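Local coordinates for 2L protein (Yaba-like disease virus, PDB 3IT8) that binds the host cytokine tumour necrosis factor, using a domain with an MHC class I-like fold followed by an immunoglobulin-like domain, at residues K87-S92 and E111-P116; K125-M130 and T146-V151. All blocks are in the same frame, centred on the assembly; numbering follows the deposited sequence.

Contact 1 of 2, residues K87-S92 and E111-P116; sequences KTTSLS and ETANGP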
# COMPACT_ATOMS: atom_id res chain seq x y z
N LYS D 87 -24.05 -45.48 24.67
CA LYS D 87 -24.93 -44.98 25.73
C LYS D 87 -24.18 -44.15 26.77
O LYS D 87 -23.22 -44.61 27.38
CB LYS D 87 -25.63 -46.16 26.42
CG LYS D 87 -26.62 -45.75 27.50
CD LYS D 87 -27.47 -46.93 27.95
CE LYS D 87 -28.32 -47.47 26.81
NZ LYS D 87 -29.15 -48.63 27.24
N THR D 88 -24.63 -42.91 26.97
CA THR D 88 -23.99 -42.01 27.91
C THR D 88 -24.99 -41.28 28.78
O THR D 88 -26.16 -41.11 28.39
CB THR D 88 -23.16 -40.94 27.18
OG1 THR D 88 -22.21 -41.58 26.31
CG2 THR D 88 -22.41 -40.08 28.18
N THR D 89 -24.52 -40.84 29.93
CA THR D 89 -25.34 -40.11 30.90
C THR D 89 -25.65 -38.70 30.42
O THR D 89 -26.78 -38.22 30.55
CB THR D 89 -24.61 -39.95 32.22
OG1 THR D 89 -24.08 -41.21 32.62
CG2 THR D 89 -25.54 -39.42 33.28
N SER D 90 -24.63 -38.04 29.87
CA SER D 90 -24.78 -36.67 29.39
C SER D 90 -23.91 -36.30 28.20
O SER D 90 -23.02 -37.06 27.80
CB SER D 90 -24.47 -35.70 30.53
OG SER D 90 -23.12 -35.85 30.92
N LEU D 91 -24.17 -35.11 27.66
CA LEU D 91 -23.47 -34.57 26.51
C LEU D 91 -23.16 -33.11 26.79
O LEU D 91 -23.98 -32.39 27.36
CB LEU D 91 -24.36 -34.68 25.27
CG LEU D 91 -23.68 -34.43 23.93
CD1 LEU D 91 -22.54 -35.42 23.77
CD2 LEU D 91 -24.69 -34.61 22.80
N SER D 92 -21.97 -32.67 26.41
CA SER D 92 -21.56 -31.29 26.64
C SER D 92 -20.94 -30.60 25.42
O SER D 92 -20.18 -31.21 24.66
CB SER D 92 -20.54 -31.20 27.78
OG SER D 92 -21.11 -31.55 29.02
N GLU D 111 -17.99 -33.21 24.23
CA GLU D 111 -17.52 -34.32 25.05
C GLU D 111 -18.71 -35.06 25.66
O GLU D 111 -19.82 -34.53 25.76
CB GLU D 111 -16.55 -33.86 26.13
CG GLU D 111 -17.07 -32.79 27.02
CD GLU D 111 -16.07 -32.41 28.09
OE1 GLU D 111 -14.86 -32.35 27.77
OE2 GLU D 111 -16.50 -32.16 29.24
N THR D 112 -18.45 -36.30 26.06
CA THR D 112 -19.44 -37.19 26.63
C THR D 112 -19.02 -37.52 28.05
O THR D 112 -17.90 -37.22 28.44
CB THR D 112 -19.51 -38.47 25.76
OG1 THR D 112 -20.64 -38.38 24.88
CG2 THR D 112 -19.59 -39.72 26.58
N ALA D 113 -19.92 -38.11 28.83
CA ALA D 113 -19.56 -38.47 30.20
C ALA D 113 -18.40 -39.47 30.15
O ALA D 113 -17.65 -39.63 31.11
CB ALA D 113 -20.77 -39.08 30.91
N ASN D 114 -18.25 -40.14 29.00
CA ASN D 114 -17.20 -41.13 28.78
C ASN D 114 -15.90 -40.51 28.30
O ASN D 114 -14.87 -41.18 28.26
CB ASN D 114 -17.66 -42.17 27.77
CG ASN D 114 -18.97 -42.80 28.14
OD1 ASN D 114 -19.16 -43.26 29.27
ND2 ASN D 114 -19.90 -42.82 27.18
N GLY D 115 -15.94 -39.22 27.95
CA GLY D 115 -14.74 -38.55 27.48
C GLY D 115 -14.91 -37.77 26.19
O GLY D 115 -15.97 -37.85 25.58
N PRO D 116 -13.89 -37.02 25.76
CA PRO D 116 -13.93 -36.22 24.53
C PRO D 116 -14.45 -37.01 23.35
O PRO D 116 -14.09 -38.17 23.16
CB PRO D 116 -12.48 -35.79 24.34
CG PRO D 116 -11.72 -36.87 25.01
CD PRO D 116 -12.51 -37.08 26.27
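The open end of a beta hairpin, strands 90-100 and 103-112, is where Ser92 pairs with Glu111 and Leu91 with Thr112. Ser92 and Glu111 form the antiparallel hydrogen-bonded pair: Ser92 N gives to Glu111 O at 2.9 Å, and Glu111 N returns to Ser92 O at 3.0 Å. Leu91 and Thr112, the next pair outward, are non-hydrogen-bonded, with Leu91 CD1 lying 3.7 Å from Thr112 OG1. Beyond them Ala113 N makes just a weak bond, 3.4 Å long, to Ser90 O. Here the strands part, and a type I turn from Thr112 to Gly115 leads into strand 115-121. Thr88 faces this turn: its CG2 packs on Ala113 CB, while its OG1 bonds to Thr86 O. On the face shared with Ser92, Glu111 CG sits between its own backbone N and carbonyl carbon (chi1 55°) and lies 3.9 Å from Ser92 CB; farther out, OE1 bonds to Tyr243 OH. Ser92 OG reaches Thr8 OG1 on strand 2-10, the neighbour across the sheet. Leu91 drops from the opposite face onto Met73, Thr76 and Ile80 of helix 61-82, which packs against this sheet as a helix does on an MHC-like platform.

Contact 2 of 2, residues K125-M130 and T146-V151; sequences KRFTKM and TLWKDV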
# COMPACT_ATOMS: atom_id res chain seq x y z
N LYS D 125 -14.70 -26.81 8.45
CA LYS D 125 -16.13 -26.58 8.68
C LYS D 125 -16.86 -27.91 8.92
O LYS D 125 -17.89 -28.20 8.32
CB LYS D 125 -16.75 -25.84 7.49
CG LYS D 125 -16.24 -24.42 7.33
CD LYS D 125 -16.62 -23.86 5.98
CE LYS D 125 -16.20 -22.40 5.83
NZ LYS D 125 -17.07 -21.44 6.58
N ARG D 126 -16.32 -28.71 9.83
CA ARG D 126 -16.90 -30.01 10.17
C ARG D 126 -16.25 -30.50 11.47
O ARG D 126 -15.26 -29.92 11.94
CB ARG D 126 -16.62 -31.01 9.05
CG ARG D 126 -15.16 -31.38 8.97
CD ARG D 126 -14.84 -32.15 7.72
NE ARG D 126 -13.45 -32.61 7.71
CZ ARG D 126 -12.81 -33.05 6.63
NH1 ARG D 126 -13.45 -33.11 5.46
NH2 ARG D 126 -11.55 -33.45 6.71
N PHE D 127 -16.81 -31.55 12.06
CA PHE D 127 -16.24 -32.10 13.29
C PHE D 127 -15.18 -33.13 12.96
O PHE D 127 -15.21 -33.76 11.90
CB PHE D 127 -17.33 -32.76 14.14
CG PHE D 127 -18.14 -31.80 14.96
CD1 PHE D 127 -19.32 -31.27 14.46
CD2 PHE D 127 -17.71 -31.41 16.22
CE1 PHE D 127 -20.07 -30.36 15.21
CE2 PHE D 127 -18.45 -30.50 16.97
CZ PHE D 127 -19.63 -29.97 16.46
N THR D 128 -14.23 -33.31 13.88
CA THR D 128 -13.17 -34.29 13.71
C THR D 128 -12.98 -35.07 15.00
O THR D 128 -13.00 -34.50 16.08
CB THR D 128 -11.85 -33.63 13.38
OG1 THR D 128 -12.05 -32.72 12.30
CG2 THR D 128 -10.83 -34.68 12.98
N LYS D 129 -12.79 -36.38 14.87
CA LYS D 129 -12.57 -37.26 16.02
C LYS D 129 -11.50 -36.71 16.96
O LYS D 129 -10.52 -36.12 16.52
CB LYS D 129 -12.17 -38.65 15.53
CG LYS D 129 -11.24 -38.61 14.34
CD LYS D 129 -10.04 -39.54 14.49
CE LYS D 129 -10.45 -41.01 14.50
NZ LYS D 129 -9.26 -41.92 14.60
N MET D 130 -11.72 -36.87 18.27
CA MET D 130 -10.75 -36.42 19.26
C MET D 130 -10.06 -37.64 19.84
O MET D 130 -9.08 -37.51 20.56
CB MET D 130 -11.43 -35.66 20.40
CG MET D 130 -11.94 -34.28 20.02
SD MET D 130 -12.30 -33.28 21.47
CE MET D 130 -13.98 -33.71 21.76
N THR D 146 -30.54 -31.55 9.43
CA THR D 146 -31.24 -30.41 8.88
C THR D 146 -30.84 -29.07 9.50
O THR D 146 -30.97 -28.02 8.87
CB THR D 146 -32.75 -30.63 9.02
OG1 THR D 146 -33.42 -29.36 8.95
CG2 THR D 146 -33.07 -31.30 10.34
N LEU D 147 -30.33 -29.11 10.72
CA LEU D 147 -29.93 -27.87 11.40
C LEU D 147 -28.44 -27.57 11.33
O LEU D 147 -27.97 -26.62 11.95
CB LEU D 147 -30.35 -27.92 12.87
CG LEU D 147 -31.86 -27.92 13.11
CD1 LEU D 147 -32.14 -28.09 14.58
CD2 LEU D 147 -32.45 -26.62 12.59
N TRP D 148 -27.71 -28.37 10.56
CA TRP D 148 -26.27 -28.19 10.41
C TRP D 148 -25.89 -26.74 10.13
O TRP D 148 -24.92 -26.21 10.70
CB TRP D 148 -25.74 -29.09 9.29
CG TRP D 148 -24.26 -28.99 9.11
CD1 TRP D 148 -23.59 -28.59 7.99
CD2 TRP D 148 -23.27 -29.29 10.10
NE1 TRP D 148 -22.23 -28.62 8.21
CE2 TRP D 148 -22.01 -29.05 9.50
CE3 TRP D 148 -23.32 -29.74 11.42
CZ2 TRP D 148 -20.81 -29.25 10.18
CZ3 TRP D 148 -22.13 -29.94 12.10
CH2 TRP D 148 -20.89 -29.69 11.48
N LYS D 149 -26.66 -26.08 9.25
CA LYS D 149 -26.37 -24.71 8.90
C LYS D 149 -26.33 -23.83 10.13
O LYS D 149 -25.52 -22.91 10.22
CB LYS D 149 -27.40 -24.18 7.88
CG LYS D 149 -27.44 -24.97 6.57
CD LYS D 149 -26.03 -25.20 5.99
CE LYS D 149 -26.02 -26.32 4.94
NZ LYS D 149 -24.65 -26.84 4.67
N ASP D 150 -27.20 -24.12 11.09
CA ASP D 150 -27.23 -23.33 12.31
C ASP D 150 -26.03 -23.65 13.19
O ASP D 150 -25.49 -22.76 13.85
CB ASP D 150 -28.53 -23.57 13.08
CG ASP D 150 -29.72 -22.92 12.41
OD1 ASP D 150 -29.63 -21.72 12.08
OD2 ASP D 150 -30.74 -23.61 12.21
N VAL D 151 -25.61 -24.92 13.19
CA VAL D 151 -24.46 -25.32 13.98
C VAL D 151 -23.27 -24.54 13.46
O VAL D 151 -22.57 -23.89 14.24
CB VAL D 151 -24.19 -26.81 13.85
CG1 VAL D 151 -22.90 -27.16 14.55
CG2 VAL D 151 -25.32 -27.59 14.46
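The carbonyl O of Leu147 takes two backbone N-H groups, Asp150 N at 2.8 Å and Val151 N at 3.2 Å, closing the first turn of the helix that brings Trp148 and Val151 to Phe127. Leu147 is the N-cap residue, and its own N bonds to Asn145 OD1. Strand 126-129, at one edge of the eight-stranded sheet, here meets the start of helix 148-174, a helix-on-sheet packing as in an MHC-like platform. Trp148 reaches across with CG anti to the backbone N (chi1 -178°), and the six-membered ring of the indole does the touching. Trp148 CZ2 has the carbonyl O of Lys125 beside it, in the plane of the ring, at 3.6 Å. Arg126 CA lies at the same edge, 4.0 Å from Trp148 CZ2. Farther round, Trp148 CH2 comes to 3.7 Å from Phe127 CD1, which is itself in the indole plane, and CZ3 meets the rim of the phenyl ring at CE1. The two aromatic side chains slide past one another in opposite directions. Val151 CG1 adds an apolar touch near the phenyl plane, 4.3 Å from Phe127 CE1. Around them, Tyr120 makes an edge-to-face contact with Phe127, and Leu72 of helix 61-82 meets Val151. Chemically, then, helix and strand are joined by van der Waals packing of two aromatic side chains, with the in-plane carbonyl of Lys125 probably adding a mild electrostatic attraction to the ring hydrogens.

How the contacts relate
Contact 1 comes first along the chain and closes before contact 2 opens; their centres are 17 Å apart, within the MHC-like N-terminal domain. Both reach the same antiparallel sheet. The turn of contact 1 starts strand 115-121, and the next strand, 126-129, lies beside it as an outermost strand of the sheet and supplies one side of contact 2. The two contacts touch where Pro116 CB packs 3.6 Å from Met130 CE. Contact 1 joins strands within the sheet, whereas contact 2 ties its edge to helix 148-174. Helix 61-82 meets Leu91 in the first and Val151 in the second, so the same helix packs against both contacts.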